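Local atomic coordinates of toxin 2A (Paenibacillus larvae, PDB entry 5URP), a protein that acts as a bacterial toxin and virulence factor, transferring ADP-ribose, as in its family, from NAD+ to what is probably a host-cell protein. Residues Y200-K205 and E218-S223; V101-G106 and I166-P171; G147-S152 and R195-Y200. One frame throughout, in Å; residues are numbered along the deposited sequence.

The three contacts follow one mixed sheet and the second sheet packed against it. Contacts 1 and 2 have centres about 9 Å apart and meet where strand 214-221 pairs with strand 164-170, V221 N lying 2.8 Å from K169 O. Contact 3 shares Y200 and strand 197-207 with contact 1, their centres being about 12 Å apart. Contacts 2 and 3, with centres about 10 Å apart, come together near the probable nucleotide-binding cleft: R105 NH1 is 2.9 Å from S150 O, and Y104 O is 2.8 Å from S152 N. A glycerol about 5 Å from the R105 side chain is consistent with a pocket there, although it probably came from the crystallisation liquor.

Contact 1 (Y200-K205 and E218-S223); sequences YIDNIK and EARVLS
This is the antiparallel pairing of a beta hairpin, strand 197-207 against strand 214-221, within the mixed five-strand sheet and next to its 142-145 edge. The strand segments run at 156° to each other. Y200 and R220 form a hydrogen-bonded pair, with Y200 N donating to R220 O at 2.8 Å and R220 N returning a bond to Y200 O. I201 and A219 follow as a non-hydrogen-bonded pair, their side chains on the other face, where I201 meets L143 and A219 meets L168. Then the register slips by one residue: E218 O accepts from both D202 N, at 2.9 Å, and N203 N, at 3.3 Å, while E218 N donates almost straight to N203 O.

The bulge brings D202 to the same face as R220. The guanidinium grips the carboxylate side-on, NH2 of R220 reaching OD1 of D202 at 3.0 Å and NE of R220 reaching OD2 of D202 at 3.1 Å. Each oxygen uses its syn lone pair, and the two planes are only 14° apart, so the two groups lie nearly coplanar and the bidentate bridge fixes their rotation. A bend at chi3 of R220 (-92°) turns its end back across the hairpin, placing NH2 of R220 3.2 Å from CD2 of Y200, although ring and guanidinium are steeply inclined. At the far end, water 1 accepts from K205 NZ and donates to E218 OE2, spanning a long salt bridge; K216 gives that carboxylate a second charged partner. Two residues, D202 and N203, facing the single residue E218 make this a classic beta bulge in an antiparallel hairpin.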
loop_
_atom_site.group_PDB
_atom_site.type_symbol
_atom_site.label_atom_id
_atom_site.label_comp_id
_atom_site.label_asym_id
_atom_site.label_seq_id
_atom_site.Cartn_x
_atom_site.Cartn_y
_atom_site.Cartn_z
ATOM N N TYR A 200 10.912 -3.038 5.212
ATOM C CA TYR A 200 11.997 -2.518 6.019
ATOM C C TYR A 200 12.149 -1.028 5.782
ATOM O O TYR A 200 12.229 -0.596 4.631
ATOM C CB TYR A 200 13.300 -3.237 5.673
ATOM C CG TYR A 200 14.523 -2.743 6.401
ATOM C CD1 TYR A 200 14.817 -3.157 7.702
ATOM C CD2 TYR A 200 15.424 -1.901 5.770
ATOM C CE1 TYR A 200 15.936 -2.698 8.357
ATOM C CE2 TYR A 200 16.549 -1.437 6.420
ATOM C CZ TYR A 200 16.812 -1.864 7.712
ATOM O OH TYR A 200 17.933 -1.440 8.364
ATOM N N ILE A 201 12.240 -0.266 6.870
ATOM C CA ILE A 201 12.333 1.193 6.798
ATOM C C ILE A 201 13.795 1.621 6.694
ATOM O O ILE A 201 14.576 1.486 7.645
ATOM C CB ILE A 201 11.639 1.848 7.993
ATOM C CG1 ILE A 201 10.143 1.486 7.951
ATOM C CG2 ILE A 201 11.772 3.385 7.902
ATOM C CD1 ILE A 201 9.368 1.977 9.148
ATOM N N ASP A 202 14.158 2.152 5.528
ATOM C CA ASP A 202 15.486 2.702 5.282
ATOM C C ASP A 202 15.628 4.133 5.801
ATOM O O ASP A 202 16.692 4.501 6.308
ATOM C CB ASP A 202 15.783 2.658 3.782
ATOM C CG ASP A 202 15.888 1.243 3.255
ATOM O OD1 ASP A 202 16.796 0.530 3.723
ATOM O OD2 ASP A 202 15.063 0.842 2.399
ATOM N N ASN A 203 14.582 4.957 5.692
ATOM C CA ASN A 203 14.724 6.357 6.062
ATOM C C ASN A 203 13.368 6.943 6.431
ATOM O O ASN A 203 12.350 6.589 5.834
ATOM C CB ASN A 203 15.347 7.146 4.905
ATOM C CG ASN A 203 15.888 8.483 5.341
ATOM O OD1 ASN A 203 16.898 8.556 6.026
ATOM N ND2 ASN A 203 15.219 9.538 4.950
ATOM N N ILE A 204 13.371 7.823 7.434
ATOM C CA ILE A 204 12.203 8.624 7.814
ATOM C C ILE A 204 12.652 10.077 7.914
ATOM O O ILE A 204 13.641 10.373 8.590
ATOM C CB ILE A 204 11.596 8.162 9.157
ATOM C CG1 ILE A 204 11.026 6.740 9.046
ATOM C CG2 ILE A 204 10.504 9.131 9.620
ATOM C CD1 ILE A 204 10.568 6.145 10.363
ATOM N N LYS A 205 11.911 10.989 7.277
ATOM C CA LYS A 205 12.235 12.407 7.383
ATOM C C LYS A 205 10.972 13.231 7.204
ATOM O O LYS A 205 9.968 12.746 6.690
ATOM C CB LYS A 205 13.271 12.830 6.349
ATOM C CG LYS A 205 12.765 12.748 4.927
ATOM C CD LYS A 205 13.827 13.122 3.883
ATOM C CE LYS A 205 13.326 12.751 2.475
ATOM N NZ LYS A 205 14.310 13.022 1.389
ATOM N N GLU A 218 10.684 5.871 3.627
ATOM C CA GLU A 218 11.237 5.177 2.470
ATOM C C GLU A 218 11.521 3.751 2.920
ATOM O O GLU A 218 12.238 3.555 3.899
ATOM C CB GLU A 218 12.489 5.878 1.935
ATOM C CG GLU A 218 12.108 7.227 1.359
ATOM C CD GLU A 218 13.257 8.175 1.117
ATOM O OE1 GLU A 218 14.419 7.755 1.177
ATOM O OE2 GLU A 218 12.966 9.364 0.832
ATOM N N ALA A 219 10.929 2.787 2.232
ATOM C CA ALA A 219 10.970 1.398 2.685
ATOM C C ALA A 219 11.085 0.453 1.499
ATOM O O ALA A 219 10.841 0.818 0.347
ATOM C CB ALA A 219 9.731 1.035 3.492
ATOM N N ARG A 220 11.460 -0.789 1.821
ATOM C CA ARG A 220 11.627 -1.878 0.869
ATOM C C ARG A 220 10.764 -3.053 1.289
ATOM O O ARG A 220 10.855 -3.490 2.439
ATOM C CB ARG A 220 13.065 -2.411 0.853
ATOM C CG ARG A 220 14.134 -1.561 0.278
ATOM C CD ARG A 220 15.456 -2.349 0.446
ATOM N NE ARG A 220 16.150 -2.018 1.694
ATOM C CZ ARG A 220 17.011 -2.811 2.331
ATOM N NH1 ARG A 220 17.316 -4.021 1.875
ATOM N NH2 ARG A 220 17.592 -2.384 3.449
ATOM N N VAL A 221 10.000 -3.608 0.345
ATOM C CA VAL A 221 9.361 -4.894 0.560
ATOM C C VAL A 221 10.429 -5.968 0.539
ATOM O O VAL A 221 11.306 -5.991 -0.337
ATOM C CB VAL A 221 8.297 -5.182 -0.509
ATOM C CG1 VAL A 221 7.718 -6.608 -0.331
ATOM C CG2 VAL A 221 7.200 -4.165 -0.458
ATOM N N LEU A 222 10.354 -6.866 1.500
ATOM C CA LEU A 222 11.193 -8.038 1.534
ATOM C C LEU A 222 10.365 -9.198 0.990
ATOM O O LEU A 222 9.312 -9.535 1.547
ATOM C CB LEU A 222 11.688 -8.308 2.950
ATOM C CG LEU A 222 12.383 -7.091 3.596
ATOM C CD1 LEU A 222 12.854 -7.569 4.882
ATOM C CD2 LEU A 222 13.575 -6.537 2.801
ATOM N N SER A 223 10.857 -9.824 -0.074
ATOM C CA SER A 223 10.061 -10.842 -0.776
ATOM C C SER A 223 10.786 -12.193 -0.801
ATOM O O SER A 223 11.977 -12.254 -0.493
ATOM C CB SER A 223 9.751 -10.396 -2.207
ATOM O OG SER A 223 9.013 -11.390 -2.895
HETATM O O HOH W 1 15.693 10.555 1.434
#

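Contact 2 (V101-G106 and I166-P171); sequences VTVYRG and IELKIP
V103 and I170 make the apolar centre, on the sheet face that also carries V101, R105, I166 and L168. The end of I170 passes across V103 at about a right angle, CD1 of I170 lying 3.8 Å from CG1 of V103. With CG1 anti to the carbonyl carbon (chi1 -63°), CG2 of V103 falls between the backbone N and the carbonyl carbon, 3.9 Å from CB of L168. V101 lies alongside I170 and extends the cluster, while M191 and L193 of strand 190-193 and L149 and T151 of strand 149-152 cover it from the neighbouring sheet.

Around this core the backbones are zipped without a break. V101-I170, V103-L168 and R105-I166 are antiparallel hydrogen-bonded pairs, each with two bonds. V103 N to L168 O and L168 N to V103 O both measure 2.8 Å, the second being nearly straight at 177°. T102-K169 and Y104-E167 alternate as non-hydrogen-bonded pairs, with their side chains on the reverse face.

There the contact turns polar. The extended chain of E167 reaches between T102 and Y104, its CG touching CG2 of T102 at 3.5 Å, and its carboxylate runs beside Y104, with OE1 of E167 3.7 Å from CE1 of Y104. K216 makes a salt bridge to that oxygen, and the Y104 hydroxyl is hydrogen-bonded to OD1 of D25. Water 2 joins OG1 of T102, at 2.8 Å, to OE2 of E167. Near the end of the strand R105 leads its extended chain away from this pairing, and NH1 bonds to S150 O. An aromatic residue followed by arginine, Y104-R105, on this edge strand is consistent with the arginine motif of R-S-E ADP-ribosyltransferases, whose arginine lies at the NAD+ cleft.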
loop_
_atom_site.group_PDB
_atom_site.type_symbol
_atom_site.label_atom_id
_atom_site.label_comp_id
_atom_site.label_asym_id
_atom_site.label_seq_id
_atom_site.Cartn_x
_atom_site.Cartn_y
_atom_site.Cartn_z
ATOM N N VAL A 101 9.842 -2.077 -8.834
ATOM C CA VAL A 101 9.041 -0.866 -9.020
ATOM C C VAL A 101 8.823 -0.182 -7.690
ATOM O O VAL A 101 8.693 -0.827 -6.647
ATOM C CB VAL A 101 7.695 -1.199 -9.702
ATOM C CG1 VAL A 101 6.789 -1.878 -8.789
ATOM C CG2 VAL A 101 7.053 0.056 -10.275
ATOM N N THR A 102 8.727 1.148 -7.761
ATOM C CA THR A 102 8.411 1.984 -6.620
ATOM C C THR A 102 6.913 2.265 -6.622
ATOM O O THR A 102 6.338 2.570 -7.671
ATOM C CB THR A 102 9.188 3.297 -6.698
ATOM O OG1 THR A 102 10.585 3.020 -6.711
ATOM C CG2 THR A 102 8.882 4.179 -5.500
ATOM N N VAL A 103 6.295 2.120 -5.463
ATOM C CA VAL A 103 4.894 2.466 -5.294
ATOM C C VAL A 103 4.762 3.418 -4.105
ATOM O O VAL A 103 5.683 3.614 -3.326
ATOM C CB VAL A 103 3.991 1.243 -5.113
ATOM C CG1 VAL A 103 4.023 0.356 -6.363
ATOM C CG2 VAL A 103 4.366 0.444 -3.835
ATOM N N TYR A 104 3.589 4.032 -4.009
ATOM C CA TYR A 104 3.330 5.102 -3.045
ATOM C C TYR A 104 2.070 4.811 -2.250
ATOM O O TYR A 104 1.104 4.243 -2.772
ATOM C CB TYR A 104 3.176 6.445 -3.789
ATOM C CG TYR A 104 4.419 6.850 -4.519
ATOM C CD1 TYR A 104 5.402 7.596 -3.878
ATOM C CD2 TYR A 104 4.623 6.482 -5.832
ATOM C CE1 TYR A 104 6.548 7.948 -4.515
ATOM C CE2 TYR A 104 5.789 6.848 -6.515
ATOM C CZ TYR A 104 6.755 7.574 -5.836
ATOM O OH TYR A 104 7.889 7.969 -6.486
ATOM N N ARG A 105 2.070 5.200 -0.972
ATOM C CA ARG A 105 0.883 5.022 -0.149
ATOM C C ARG A 105 0.790 6.173 0.835
ATOM O O ARG A 105 1.715 6.388 1.608
ATOM C CB ARG A 105 0.950 3.697 0.623
ATOM C CG ARG A 105 -0.192 3.510 1.566
ATOM C CD ARG A 105 -0.152 2.103 2.150
ATOM N NE ARG A 105 -1.062 1.943 3.283
ATOM C CZ ARG A 105 -2.379 1.796 3.189
ATOM N NH1 ARG A 105 -2.986 1.790 2.006
ATOM N NH2 ARG A 105 -3.104 1.671 4.289
ATOM N N GLY A 106 -0.299 6.926 0.785
ATOM C CA GLY A 106 -0.569 7.895 1.827
ATOM C C GLY A 106 -1.311 7.238 2.978
ATOM O O GLY A 106 -2.240 6.459 2.773
ATOM N N ILE A 166 4.411 6.989 2.263
ATOM C CA ILE A 166 5.335 5.858 2.168
ATOM C C ILE A 166 5.731 5.723 0.714
ATOM O O ILE A 166 4.860 5.680 -0.171
ATOM C CB ILE A 166 4.700 4.548 2.651
ATOM C CG1 ILE A 166 4.092 4.665 4.046
ATOM C CG2 ILE A 166 5.761 3.422 2.585
ATOM C CD1 ILE A 166 3.295 3.401 4.461
ATOM N N GLU A 167 7.035 5.662 0.465
ATOM C CA GLU A 167 7.601 5.326 -0.837
ATOM C C GLU A 167 8.198 3.925 -0.684
ATOM O O GLU A 167 9.155 3.741 0.069
ATOM C CB GLU A 167 8.654 6.345 -1.259
ATOM C CG GLU A 167 9.349 6.044 -2.561
ATOM C CD GLU A 167 10.222 7.200 -3.057
ATOM O OE1 GLU A 167 9.829 8.381 -2.899
ATOM O OE2 GLU A 167 11.283 6.920 -3.635
ATOM N N LEU A 168 7.626 2.946 -1.377
ATOM C CA LEU A 168 7.941 1.539 -1.126
ATOM C C LEU A 168 8.534 0.912 -2.372
ATOM O O LEU A 168 7.949 0.987 -3.449
ATOM C CB LEU A 168 6.658 0.817 -0.702
ATOM C CG LEU A 168 6.732 -0.636 -0.349
ATOM C CD1 LEU A 168 7.456 -0.755 0.972
ATOM C CD2 LEU A 168 5.320 -1.166 -0.245
ATOM N N LYS A 169 9.686 0.251 -2.232
ATOM C CA LYS A 169 10.295 -0.434 -3.358
ATOM C C LYS A 169 9.863 -1.891 -3.313
ATOM O O LYS A 169 9.964 -2.521 -2.261
ATOM C CB LYS A 169 11.820 -0.334 -3.297
ATOM C CG LYS A 169 12.334 1.094 -3.284
ATOM C CD LYS A 169 13.816 1.166 -2.967
ATOM C CE LYS A 169 14.307 2.603 -2.903
ATOM N NZ LYS A 169 15.712 2.698 -2.421
ATOM N N ILE A 170 9.335 -2.402 -4.419
ATOM C CA ILE A 170 8.920 -3.801 -4.530
ATOM C C ILE A 170 9.928 -4.490 -5.442
ATOM O O ILE A 170 10.109 -4.051 -6.582
ATOM C CB ILE A 170 7.505 -3.973 -5.116
ATOM C CG1 ILE A 170 6.461 -3.139 -4.405
ATOM C CG2 ILE A 170 7.069 -5.427 -5.005
ATOM C CD1 ILE A 170 5.168 -3.107 -5.189
ATOM N N PRO A 171 10.576 -5.575 -5.011
ATOM C CA PRO A 171 11.601 -6.198 -5.854
ATOM C C PRO A 171 11.026 -6.999 -7.008
ATOM O O PRO A 171 9.923 -7.544 -6.940
ATOM C CB PRO A 171 12.336 -7.127 -4.881
ATOM C CG PRO A 171 11.345 -7.440 -3.808
ATOM C CD PRO A 171 10.528 -6.154 -3.655
HETATM O O HOH W 2 12.379 4.134 -4.846
#

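Contact 3 (G147-S152 and R195-Y200); sequences GYLSTS and RDTKYY
G147-L149 pack against R195-T197, the turn that enters strand 197-207, at the start of the strand whose S150-T151-S152 fits the Ser-Thr-Ser motif of R-S-E ADP-ribosyltransferases. The S150 hydroxyl bonds to E190 of strand 190-193, which is consistent with the glutamate of that set. No direct hydrogen bond crosses between the segments. The main feature is a CH-pi contact: CB of R195 lies over one face of the Y148 ring, 4.1 Å from its centroid and 18° off the normal. A chi1 of 74° sets CG of R195 between its backbone N and carbonyl carbon, and from there the extended chain crosses the ring obliquely, CD of R195 coming 4.1 Å from OH of Y148. The guanidinium does not stack, its plane standing 76° from the ring. Instead both polar ends share one carboxylate on helix 79-92, the Y148 hydroxyl bonding to one oxygen of D89 and NE of R195 bridging to the other. I85, I88 and L92 of that helix, with I66 and L70 of helix 64-72, also pack on the buried Y148.

Deeper between the sheets, L149 and T197 meet at about a right angle, with CD2 of L149 4.0 Å from CG2 of T197. The same methyl group approaches the Y199 ring, CD1 of Y199 being 4.5 Å from CD2 of L149. Between the backbones there are a C-H...O contact, CA of R195 lying 3.3 Å from O of G147, and a water link: water 3, 2.9 Å from that oxygen, accepts a hydrogen bond from T197 N at 3.0 Å.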
loop_
_atom_site.group_PDB
_atom_site.type_symbol
_atom_site.label_atom_id
_atom_site.label_comp_id
_atom_site.label_asym_id
_atom_site.label_seq_id
_atom_site.Cartn_x
_atom_site.Cartn_y
_atom_site.Cartn_z
ATOM N N GLY A 147 -3.285 -6.344 7.261
ATOM C CA GLY A 147 -4.230 -6.257 6.160
ATOM C C GLY A 147 -3.537 -6.377 4.822
ATOM O O GLY A 147 -2.323 -6.495 4.735
ATOM N N TYR A 148 -4.320 -6.312 3.739
ATOM C CA TYR A 148 -3.698 -6.108 2.441
ATOM C C TYR A 148 -3.083 -4.709 2.362
ATOM O O TYR A 148 -3.492 -3.777 3.058
ATOM C CB TYR A 148 -4.715 -6.316 1.313
ATOM C CG TYR A 148 -5.259 -7.718 1.274
ATOM C CD1 TYR A 148 -4.539 -8.764 0.671
ATOM C CD2 TYR A 148 -6.456 -8.017 1.891
ATOM C CE1 TYR A 148 -5.049 -10.058 0.665
ATOM C CE2 TYR A 148 -6.966 -9.294 1.906
ATOM C CZ TYR A 148 -6.262 -10.316 1.299
ATOM O OH TYR A 148 -6.826 -11.546 1.355
ATOM N N LEU A 149 -2.098 -4.566 1.504
ATOM C CA LEU A 149 -1.363 -3.316 1.371
ATOM C C LEU A 149 -1.672 -2.720 0.004
ATOM O O LEU A 149 -1.107 -3.120 -1.016
ATOM C CB LEU A 149 0.128 -3.561 1.584
ATOM C CG LEU A 149 1.019 -2.339 1.728
ATOM C CD1 LEU A 149 0.557 -1.434 2.856
ATOM C CD2 LEU A 149 2.461 -2.802 1.981
ATOM N N SER A 150 -2.588 -1.743 0.001
ATOM C CA SER A 150 -2.958 -1.013 -1.196
ATOM C C SER A 150 -1.985 0.143 -1.392
ATOM O O SER A 150 -1.782 0.952 -0.475
ATOM C CB SER A 150 -4.389 -0.464 -1.073
ATOM O OG SER A 150 -5.366 -1.492 -1.068
ATOM N N THR A 151 -1.412 0.232 -2.586
ATOM C CA THR A 151 -0.440 1.249 -2.944
ATOM C C THR A 151 -0.784 1.724 -4.347
ATOM O O THR A 151 -1.693 1.189 -4.982
ATOM C CB THR A 151 0.990 0.698 -2.923
ATOM O OG1 THR A 151 1.175 -0.183 -4.028
ATOM C CG2 THR A 151 1.271 -0.035 -1.624
ATOM N N SER A 152 -0.084 2.750 -4.827
ATOM C CA SER A 152 -0.303 3.284 -6.167
ATOM C C SER A 152 1.007 3.389 -6.932
ATOM O O SER A 152 2.068 3.696 -6.367
ATOM C CB SER A 152 -0.957 4.696 -6.114
ATOM O OG SER A 152 -1.182 5.204 -7.426
ATOM N N ARG A 195 -1.498 -9.625 1.960
ATOM C CA ARG A 195 -1.520 -9.413 3.395
ATOM C C ARG A 195 -0.263 -10.008 4.038
ATOM O O ARG A 195 0.414 -10.850 3.459
ATOM C CB ARG A 195 -2.791 -10.013 3.991
ATOM C CG ARG A 195 -2.844 -11.522 4.083
ATOM C CD ARG A 195 -4.247 -11.974 4.466
ATOM N NE ARG A 195 -4.376 -13.421 4.462
ATOM C CZ ARG A 195 -4.151 -14.210 5.502
ATOM N NH1 ARG A 195 -3.758 -13.719 6.676
ATOM N NH2 ARG A 195 -4.319 -15.513 5.362
ATOM N N ASP A 196 0.043 -9.524 5.241
ATOM C CA ASP A 196 1.243 -9.885 5.982
ATOM C C ASP A 196 2.525 -9.507 5.240
ATOM O O ASP A 196 3.555 -10.185 5.370
ATOM C CB ASP A 196 1.221 -11.381 6.312
ATOM C CG ASP A 196 0.148 -11.746 7.326
ATOM O OD1 ASP A 196 -0.117 -10.939 8.234
ATOM O OD2 ASP A 196 -0.384 -12.877 7.263
ATOM N N THR A 197 2.493 -8.415 4.474
ATOM C CA THR A 197 3.704 -7.927 3.838
ATOM C C THR A 197 4.649 -7.347 4.883
ATOM O O THR A 197 4.243 -6.599 5.777
ATOM C CB THR A 197 3.378 -6.883 2.758
ATOM O OG1 THR A 197 2.844 -7.539 1.598
ATOM C CG2 THR A 197 4.631 -6.103 2.339
ATOM N N LYS A 198 5.919 -7.709 4.748
ATOM C CA LYS A 198 7.007 -7.212 5.575
ATOM C C LYS A 198 7.746 -6.147 4.788
ATOM O O LYS A 198 8.065 -6.358 3.620
ATOM C CB LYS A 198 7.980 -8.346 5.932
ATOM C CG LYS A 198 7.440 -9.356 6.901
ATOM C CD LYS A 198 8.436 -10.503 7.034
ATOM C CE LYS A 198 8.178 -11.364 8.259
ATOM N NZ LYS A 198 9.278 -12.356 8.527
ATOM N N TYR A 199 7.989 -4.993 5.405
ATOM C CA TYR A 199 8.761 -3.971 4.725
ATOM C C TYR A 199 9.717 -3.310 5.703
ATOM O O TYR A 199 9.380 -3.058 6.863
ATOM C CB TYR A 199 7.835 -2.956 4.012
ATOM C CG TYR A 199 6.783 -2.231 4.818
ATOM C CD1 TYR A 199 5.589 -2.849 5.184
ATOM C CD2 TYR A 199 6.941 -0.895 5.129
ATOM C CE1 TYR A 199 4.605 -2.159 5.885
ATOM C CE2 TYR A 199 5.955 -0.196 5.814
ATOM C CZ TYR A 199 4.803 -0.833 6.192
ATOM O OH TYR A 199 3.849 -0.124 6.874
ATOM N N TYR A 200 10.912 -3.038 5.212
ATOM C CA TYR A 200 11.997 -2.518 6.019
ATOM C C TYR A 200 12.149 -1.028 5.782
ATOM O O TYR A 200 12.229 -0.596 4.631
ATOM C CB TYR A 200 13.300 -3.237 5.673
ATOM C CG TYR A 200 14.523 -2.743 6.401
ATOM C CD1 TYR A 200 14.817 -3.157 7.702
ATOM C CD2 TYR A 200 15.424 -1.901 5.770
ATOM C CE1 TYR A 200 15.936 -2.698 8.357
ATOM C CE2 TYR A 200 16.549 -1.437 6.420
ATOM C CZ TYR A 200 16.812 -1.864 7.712
ATOM O OH TYR A 200 17.933 -1.440 8.364
HETATM O O HOH W 3 0.383 -6.425 3.835
#